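Local coordinates for protein bifunctional endo-1,4-beta-xylanase A (Neocallimastix patriciarum, PDB 2VG9) that hydrolyses internal beta-1,4-xylosidic linkages of xylan as a family 11 endo-xylanase, at residues K2-V5 with G6-Q9. Residues are numbered along the deposited sequence; the frame is centred on the assembly and turned at random.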
loop_
_atom_site.group_PDB
_atom_site.type_symbol
_atom_site.label_atom_id
_atom_site.label_comp_id
_atom_site.label_asym_id
_atom_site.label_seq_id
_atom_site.Cartn_x
_atom_site.Cartn_y
_atom_site.Cartn_z
ATOM N N LYS A 2 9.637 -19.016 -1.044
ATOM C CA LYS A 2 9.403 -18.293 0.205
ATOM C C LYS A 2 10.591 -17.396 0.672
ATOM O O LYS A 2 11.775 -17.752 0.553
ATOM C CB LYS A 2 8.974 -19.280 1.302
ATOM C CG LYS A 2 8.699 -18.647 2.638
ATOM C CD LYS A 2 8.952 -19.615 3.798
ATOM C CE LYS A 2 7.642 -20.148 4.406
ATOM N NZ LYS A 2 7.915 -21.018 5.632
ATOM N N PHE A 3 10.238 -16.244 1.232
ATOM C CA PHE A 3 11.182 -15.268 1.756
ATOM C C PHE A 3 10.770 -14.937 3.183
ATOM O O PHE A 3 9.610 -14.570 3.402
ATOM C CB PHE A 3 11.134 -14.007 0.914
ATOM C CG PHE A 3 11.533 -14.249 -0.513
ATOM C CD1 PHE A 3 12.884 -14.364 -0.852
ATOM C CD2 PHE A 3 10.565 -14.404 -1.508
ATOM C CE1 PHE A 3 13.261 -14.633 -2.172
ATOM C CE2 PHE A 3 10.936 -14.652 -2.822
ATOM C CZ PHE A 3 12.288 -14.754 -3.155
ATOM N N THR A 4 11.713 -15.095 4.120
ATOM C CA THR A 4 11.437 -15.008 5.550
ATOM C C THR A 4 12.171 -13.814 6.135
ATOM O O THR A 4 13.317 -13.545 5.763
ATOM C CB THR A 4 11.810 -16.307 6.290
ATOM O OG1 THR A 4 11.020 -17.378 5.768
ATOM C CG2 THR A 4 11.498 -16.207 7.804
ATOM N N VAL A 5 11.507 -13.085 7.027
ATOM C CA VAL A 5 12.144 -11.954 7.692
ATOM C C VAL A 5 12.035 -12.066 9.228
ATOM O O VAL A 5 11.131 -12.733 9.758
ATOM C CB VAL A 5 11.607 -10.572 7.182
ATOM C CG1 VAL A 5 11.961 -10.346 5.692
ATOM C CG2 VAL A 5 10.077 -10.445 7.443
ATOM N N GLY A 6 12.967 -11.415 9.922
ATOM C CA GLY A 6 12.990 -11.405 11.377
ATOM C C GLY A 6 13.801 -12.526 11.996
ATOM O O GLY A 6 13.767 -12.721 13.220
ATOM N N ASN A 7 14.519 -13.263 11.150
ATOM C CA ASN A 7 15.334 -14.406 11.579
ATOM C C ASN A 7 16.770 -14.331 11.024
ATOM O O ASN A 7 17.365 -15.351 10.671
ATOM C CB ASN A 7 14.660 -15.730 11.182
ATOM C CG ASN A 7 13.344 -15.977 11.930
ATOM O OD1 ASN A 7 13.303 -15.972 13.171
ATOM N ND2 ASN A 7 12.249 -16.200 11.169
ATOM N N GLY A 8 17.320 -13.119 10.977
ATOM C CA GLY A 8 18.635 -12.870 10.374
ATOM C C GLY A 8 18.633 -11.748 9.342
ATOM O O GLY A 8 19.482 -10.852 9.383
ATOM N N GLN A 9 17.680 -11.805 8.408
ATOM C CA GLN A 9 17.445 -10.723 7.438
ATOM C C GLN A 9 16.115 -10.076 7.743
ATOM O O GLN A 9 15.120 -10.783 7.892
ATOM C CB GLN A 9 17.383 -11.261 6.001
ATOM C CG GLN A 9 18.532 -12.176 5.581
ATOM C CD GLN A 9 19.867 -11.485 5.607
ATOM O OE1 GLN A 9 20.852 -12.047 6.107
ATOM N NE2 GLN A 9 19.921 -10.257 5.082
HETATM O O HOH W 1 14.882 -14.075 8.481
#
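Where Val5 ends an edge strand, the chain curls back until the carbonyl of Gln9 returns to the strand end: Gly6 N donates a 3.0 Å hydrogen bond to Gln9 O, and the same oxygen receives a CA-H...O contact from Val5 CA at 3.2 Å. One carbonyl thus gathers an N-H donor and a weaker C-H contact from adjoining residues, which is how a short turn can be closed from within. Gly6 and Gly8 both take positive phi (90° and 128°), values that glycine reaches readily and that bend the chain here. A water bridges the bend, accepting from Asn7 N at 2.8 Å and donating a weak bond to Thr4 O, which also receives a weak hydrogen bond from His12 NE2.

Among the side chains, Thr4 and Asn7 meet on one side of the turn. Thr4 CG2 stands anti to the backbone N (chi1 -62° for OG1), and this brings the methyl obliquely across the end of the Asn7 amide, 3.4 Å from ND2; it is a van der Waals touch between methyl and nitrogen. The CA-CB bond of Val5 points away from the loop and its side chain packs on Ile23 and Thr25 of strand 19-26, although CB still lies 3.6 Å from Gln9 O.

Strand 2-5 pairs antiparallel with strand 29-34 through Phe3 with Met32 and Val5 with Gly30, at the margin of one sheet, whereas strand 11-16 belongs to the other. The glycine-rich loop is therefore an inter-sheet connection, typical of the beta-jelly-roll sandwich of family 11 xylanases.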